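Local coordinates for acetyl-xylan esterase (Streptomyces lividans, PDB 2CC0), which probably removes acetyl groups from xylan, as a metal-dependent family 4 carbohydrate esterase involved in plant cell wall degradation, at residues A[62-68]-A[99-105]; A[124-130]-A[149-155]. One frame throughout, in Å; residues are numbered along the deposited sequence.

Overall arrangement
Contacts 1 and 2 come in series along the chain, their centres about 15 Å apart, and both border the acetate bound to the zinc ion. Contact 1 joins two loops, one following strand 58-61 and the other following strand 98-99, and supplies His-62 and His-66 to the metal, which Asp-13 also binds. Contact 2 is parallel strand pairing, 126-127 with 151-155, within the same main sheet as strand 58-61, and carries His-155 to the ligand. Arg-100 connects the two, packing against Trp-124, Val-151 and Leu-153 while forming a salt bridge with Asp-12. Residues distant in sequence thus surround one pocket, consistent with the active site of a polysaccharide deacetylase-type fold.

Contact 1 of 2, residues A[62-68]-A[99-105]; sequences HSYTHPH and FRPPYGE. With ZN (zinc ion), chain C; ACT (acetate ion), chain D.
Tyr-103 puts its flat phenol between two histidines. On one face the His-68 ring lies in an offset stack, centroids 3.8 Å apart and planes within 6° of each other; on the opposite face His-66 arrives edge first, its CE1 3.3 Å from Tyr-103 CZ. A broad ring suits this place because both faces are used, while its hydroxyl shares a water with His-66, whose carbonyl O accepts a hydrogen bond from that water. Glu-105 fixes the rotation of the stacked imidazole: His-68 ND1 donates an almost straight bond (171°) to OE1 of Glu-105, 2.7 Å away, on the syn side of the carboxylate. The contact belongs to the zinc site of this deacetylase-family enzyme, where NE2 of both His-62 and His-66 binds the metal and the backbone N of Tyr-103 donates to acetate O. CB of His-62 points away from 99-105, but with CG anti to the backbone N (chi1 -165°) the ring swings back, so that ND1 donates to Arg-100 O at 2.8 Å while NE2 meets zinc. Compact and rigid, Pro-102 lies over one face of the His-66 ring, its CB 3.7 Å from the ring centroid in a CH-pi contact.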
# COMPACT_ATOMS: atom_id res chain seq x y z
N HIS A 62 -9.33 3.84 13.86
CA HIS A 62 -8.69 5.13 13.61
C HIS A 62 -8.16 5.75 14.93
O HIS A 62 -8.07 6.98 15.04
CB HIS A 62 -9.64 6.09 12.89
CG HIS A 62 -8.97 7.29 12.27
ND1 HIS A 62 -7.74 7.25 11.65
CD2 HIS A 62 -9.42 8.56 12.13
CE1 HIS A 62 -7.44 8.46 11.18
NE2 HIS A 62 -8.44 9.27 11.46
N SER A 63 -7.74 4.88 15.87
CA SER A 63 -7.30 5.24 17.24
C SER A 63 -8.48 5.65 18.12
O SER A 63 -9.61 5.81 17.63
CB SER A 63 -6.23 6.34 17.25
OG SER A 63 -6.84 7.63 17.16
N TYR A 64 -8.22 5.82 19.42
CA TYR A 64 -9.30 6.13 20.37
C TYR A 64 -9.63 7.62 20.42
O TYR A 64 -10.81 7.98 20.42
CB TYR A 64 -9.01 5.59 21.77
CG TYR A 64 -10.28 5.36 22.55
CD1 TYR A 64 -11.01 4.17 22.39
CD2 TYR A 64 -10.77 6.32 23.45
CE1 TYR A 64 -12.21 3.94 23.10
CE2 TYR A 64 -11.98 6.10 24.15
CZ TYR A 64 -12.68 4.92 23.97
OH TYR A 64 -13.87 4.72 24.66
N THR A 65 -8.60 8.46 20.45
CA THR A 65 -8.80 9.90 20.64
C THR A 65 -8.11 10.76 19.54
O THR A 65 -8.04 11.98 19.67
CB THR A 65 -8.24 10.37 22.03
OG1 THR A 65 -6.80 10.27 22.03
CG2 THR A 65 -8.82 9.56 23.20
N HIS A 66 -7.57 10.11 18.50
CA HIS A 66 -6.92 10.80 17.39
C HIS A 66 -5.65 11.60 17.80
O HIS A 66 -5.49 12.75 17.38
CB HIS A 66 -7.95 11.71 16.66
CG HIS A 66 -7.61 12.02 15.24
ND1 HIS A 66 -6.72 13.01 14.88
CD2 HIS A 66 -8.06 11.49 14.08
CE1 HIS A 66 -6.63 13.07 13.56
NE2 HIS A 66 -7.44 12.16 13.05
N PRO A 67 -4.76 11.00 18.60
CA PRO A 67 -3.52 11.71 18.95
C PRO A 67 -2.53 11.64 17.80
O PRO A 67 -2.72 10.83 16.88
CB PRO A 67 -2.96 10.87 20.12
CG PRO A 67 -3.42 9.50 19.83
CD PRO A 67 -4.80 9.64 19.21
N HIS A 68 -1.47 12.44 17.86
CA HIS A 68 -0.32 12.23 16.99
C HIS A 68 0.40 11.02 17.58
O HIS A 68 1.14 11.13 18.54
CB HIS A 68 0.56 13.48 17.02
CG HIS A 68 -0.01 14.63 16.27
ND1 HIS A 68 0.20 14.82 14.92
CD2 HIS A 68 -0.79 15.66 16.68
CE1 HIS A 68 -0.43 15.91 14.53
NE2 HIS A 68 -1.04 16.44 15.58
N PHE A 99 -6.15 -0.39 10.06
CA PHE A 99 -5.90 0.74 10.94
C PHE A 99 -5.34 1.89 10.13
O PHE A 99 -4.41 1.70 9.34
CB PHE A 99 -4.87 0.33 12.02
CG PHE A 99 -4.36 1.49 12.85
CD1 PHE A 99 -5.17 2.06 13.84
CD2 PHE A 99 -3.09 2.04 12.61
CE1 PHE A 99 -4.69 3.16 14.58
CE2 PHE A 99 -2.60 3.13 13.33
CZ PHE A 99 -3.42 3.70 14.34
N ARG A 100 -5.90 3.08 10.32
CA ARG A 100 -5.32 4.27 9.67
C ARG A 100 -4.75 5.17 10.75
O ARG A 100 -5.49 5.60 11.65
CB ARG A 100 -6.36 5.03 8.83
CG ARG A 100 -5.80 6.32 8.22
CD ARG A 100 -6.82 6.87 7.27
NE ARG A 100 -6.77 6.20 5.96
CZ ARG A 100 -7.79 6.24 5.09
NH1 ARG A 100 -8.92 6.85 5.43
NH2 ARG A 100 -7.67 5.65 3.92
N PRO A 101 -3.43 5.45 10.69
CA PRO A 101 -2.87 6.31 11.73
C PRO A 101 -3.46 7.72 11.59
O PRO A 101 -3.58 8.24 10.47
CB PRO A 101 -1.38 6.38 11.36
CG PRO A 101 -1.12 5.20 10.47
CD PRO A 101 -2.42 5.04 9.70
N PRO A 102 -3.83 8.35 12.71
CA PRO A 102 -4.17 9.77 12.63
C PRO A 102 -3.05 10.56 11.92
O PRO A 102 -1.86 10.34 12.19
CB PRO A 102 -4.26 10.17 14.11
CG PRO A 102 -4.71 8.91 14.84
CD PRO A 102 -4.00 7.79 14.07
N TYR A 103 -3.44 11.45 11.02
CA TYR A 103 -2.49 12.37 10.28
C TYR A 103 -1.60 11.59 9.33
O TYR A 103 -0.67 12.16 8.78
CB TYR A 103 -1.61 13.19 11.24
CG TYR A 103 -2.42 13.83 12.35
CD1 TYR A 103 -3.23 14.94 12.08
CD2 TYR A 103 -2.44 13.28 13.63
CE1 TYR A 103 -4.01 15.51 13.10
CE2 TYR A 103 -3.22 13.85 14.66
CZ TYR A 103 -4.01 14.96 14.38
OH TYR A 103 -4.78 15.51 15.39
N GLY A 104 -1.85 10.28 9.17
CA GLY A 104 -0.99 9.43 8.32
C GLY A 104 0.40 9.20 8.92
O GLY A 104 1.28 8.69 8.23
N GLU A 105 0.59 9.60 10.18
CA GLU A 105 1.91 9.60 10.82
C GLU A 105 2.20 8.26 11.45
O GLU A 105 1.46 7.79 12.34
CB GLU A 105 2.02 10.73 11.86
CG GLU A 105 2.00 12.11 11.20
CD GLU A 105 1.74 13.29 12.15
OE1 GLU A 105 1.44 13.07 13.34
OE2 GLU A 105 1.83 14.45 11.66
ZN ZN C . -8.52 11.36 11.29
C ACT D . -6.66 11.11 9.39
O ACT D . -6.19 11.74 10.36
OXT ACT D . -7.90 11.20 9.17
CH3 ACT D . -5.77 10.27 8.52
O HOH W 1 -4.53 15.46 18.31
O HOH W 2 -8.86 13.24 10.47

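Contact 2 of 2, residues A[124-130]-A[149-155]; sequences WDVDSQD and GQVILMH. With ACT (acetate ion), chain D.
Leu-153 lies alongside Trp-124, both side chains pointing the same way. Its CB starts the contact 3.9 Å from Trp-124 CG, over the indole face. CG, held anti to the backbone N (chi1 171°), sends CD2 between the indole and the Asp-127 carboxylate. There CD2 sits 3.7 Å from the centroid of the six-membered ring of Trp-124, almost exactly on its normal, and also touches Asp-127 OD1. The other methyl, Leu-153 CD1, turns toward the acetate, 4.2 Å from acetate OXT. A branched aliphatic chain suits this place, since one methyl can cover the indole while the other faces the ligand. Trp-124 CZ3 meets the acetate methyl at 3.4 Å, giving it an apolar wall. Along the backbone, Leu-153 N donates to Val-126 O, and Leu-153 O accepts from both the backbone N and OG of Ser-128. At the other end Asp-125 OD2 takes the backbone N-H of Val-151, while its OD1 bridges to Arg-188 of the second subunit. Asp-130 grips His-155 twice: OD1 accepts from the ring ND1 at 2.8 Å, and OD2 from the backbone N at 2.7 Å. The first bond restrains the imidazole, whose NE2 bonds weakly to acetate OXT; the second ties down the backbone. Strands 126-127 and 151-155, with helix 136-144 between them, form a beta-alpha-beta unit whose second strand leads to His-155 beside the zinc-acetate pocket.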
# COMPACT_ATOMS: atom_id res chain seq x y z
N TRP A 124 -3.28 6.33 2.24
CA TRP A 124 -4.17 6.66 1.12
C TRP A 124 -3.30 6.98 -0.10
O TRP A 124 -2.08 7.22 0.03
CB TRP A 124 -5.13 7.84 1.42
CG TRP A 124 -4.41 9.04 1.91
CD1 TRP A 124 -3.81 10.01 1.14
CD2 TRP A 124 -4.18 9.41 3.28
NE1 TRP A 124 -3.21 10.95 1.94
CE2 TRP A 124 -3.42 10.61 3.26
CE3 TRP A 124 -4.53 8.84 4.52
CZ2 TRP A 124 -3.01 11.26 4.44
CZ3 TRP A 124 -4.10 9.48 5.70
CH2 TRP A 124 -3.36 10.69 5.64
N ASP A 125 -3.93 6.95 -1.26
CA ASP A 125 -3.30 7.35 -2.53
C ASP A 125 -3.65 8.81 -2.86
O ASP A 125 -2.84 9.55 -3.44
CB ASP A 125 -3.75 6.41 -3.65
CG ASP A 125 -3.26 5.00 -3.43
OD1 ASP A 125 -2.05 4.78 -3.69
OD2 ASP A 125 -4.02 4.12 -2.95
N VAL A 126 -4.89 9.19 -2.55
CA VAL A 126 -5.37 10.53 -2.85
C VAL A 126 -6.03 11.10 -1.61
O VAL A 126 -6.80 10.39 -0.94
CB VAL A 126 -6.41 10.46 -3.99
CG1 VAL A 126 -7.13 11.81 -4.22
CG2 VAL A 126 -5.78 9.92 -5.28
N ASP A 127 -5.71 12.36 -1.29
CA ASP A 127 -6.35 13.07 -0.18
C ASP A 127 -7.38 14.00 -0.83
O ASP A 127 -7.02 14.89 -1.60
CB ASP A 127 -5.30 13.84 0.62
CG ASP A 127 -5.91 14.73 1.72
OD1 ASP A 127 -7.13 14.71 1.94
OD2 ASP A 127 -5.13 15.47 2.37
N SER A 128 -8.67 13.77 -0.54
CA SER A 128 -9.74 14.57 -1.11
C SER A 128 -9.68 16.02 -0.63
O SER A 128 -10.31 16.90 -1.22
CB SER A 128 -11.10 13.98 -0.72
OG SER A 128 -11.40 14.25 0.65
N GLN A 129 -8.94 16.25 0.47
CA GLN A 129 -8.87 17.57 1.13
C GLN A 129 -10.22 18.06 1.66
O GLN A 129 -10.39 19.27 1.94
CB GLN A 129 -8.26 18.64 0.20
CG GLN A 129 -6.78 18.36 -0.06
CD GLN A 129 -5.91 19.12 0.89
OE1 GLN A 129 -5.88 20.36 0.86
NE2 GLN A 129 -5.16 18.41 1.72
N ASP A 130 -11.18 17.15 1.84
CA ASP A 130 -12.51 17.55 2.32
C ASP A 130 -12.46 18.15 3.74
O ASP A 130 -13.32 18.94 4.11
CB ASP A 130 -13.53 16.40 2.18
CG ASP A 130 -13.22 15.19 3.04
OD1 ASP A 130 -12.06 15.05 3.53
OD2 ASP A 130 -14.16 14.37 3.20
N GLY A 149 -7.48 -0.24 -7.56
CA GLY A 149 -6.68 -0.57 -6.38
C GLY A 149 -6.48 0.60 -5.43
O GLY A 149 -6.12 0.39 -4.27
N GLN A 150 -6.71 1.83 -5.92
CA GLN A 150 -6.36 3.00 -5.14
C GLN A 150 -7.39 3.43 -4.11
O GLN A 150 -8.60 3.22 -4.29
CB GLN A 150 -5.95 4.14 -6.04
CG GLN A 150 -4.78 3.72 -6.93
CD GLN A 150 -4.16 4.87 -7.68
OE1 GLN A 150 -4.86 5.60 -8.39
NE2 GLN A 150 -2.83 5.03 -7.55
N VAL A 151 -6.88 4.10 -3.08
CA VAL A 151 -7.64 4.46 -1.88
C VAL A 151 -7.69 5.98 -1.74
O VAL A 151 -6.66 6.65 -1.85
CB VAL A 151 -6.97 3.84 -0.64
CG1 VAL A 151 -7.60 4.33 0.61
CG2 VAL A 151 -6.98 2.29 -0.68
N ILE A 152 -8.88 6.53 -1.46
CA ILE A 152 -9.03 7.97 -1.25
C ILE A 152 -9.44 8.27 0.21
O ILE A 152 -10.32 7.61 0.75
CB ILE A 152 -10.05 8.62 -2.24
CG1 ILE A 152 -10.12 10.14 -2.00
CG2 ILE A 152 -11.44 7.94 -2.13
CD1 ILE A 152 -10.70 10.93 -3.17
N LEU A 153 -8.78 9.28 0.80
CA LEU A 153 -9.13 9.80 2.11
C LEU A 153 -10.27 10.82 2.02
O LEU A 153 -10.15 11.88 1.38
CB LEU A 153 -7.90 10.48 2.74
CG LEU A 153 -8.15 11.27 4.03
CD1 LEU A 153 -8.60 10.33 5.17
CD2 LEU A 153 -6.91 12.08 4.42
N MET A 154 -11.39 10.50 2.70
CA MET A 154 -12.46 11.47 2.92
C MET A 154 -12.82 11.40 4.40
O MET A 154 -12.32 10.53 5.11
CB MET A 154 -13.67 11.18 2.02
CG MET A 154 -13.37 11.44 0.54
SD MET A 154 -14.79 11.11 -0.50
CE MET A 154 -14.75 9.32 -0.44
N HIS A 155 -13.70 12.29 4.84
CA HIS A 155 -14.12 12.32 6.24
C HIS A 155 -15.62 12.21 6.39
O HIS A 155 -16.37 12.53 5.47
CB HIS A 155 -13.59 13.58 6.91
CG HIS A 155 -12.09 13.57 7.03
ND1 HIS A 155 -11.26 13.81 5.95
CD2 HIS A 155 -11.28 13.27 8.07
CE1 HIS A 155 -10.01 13.68 6.33
NE2 HIS A 155 -9.99 13.36 7.61
C ACT D . -6.66 11.11 9.39
O ACT D . -6.19 11.74 10.36
OXT ACT D . -7.90 11.20 9.17
CH3 ACT D . -5.77 10.27 8.52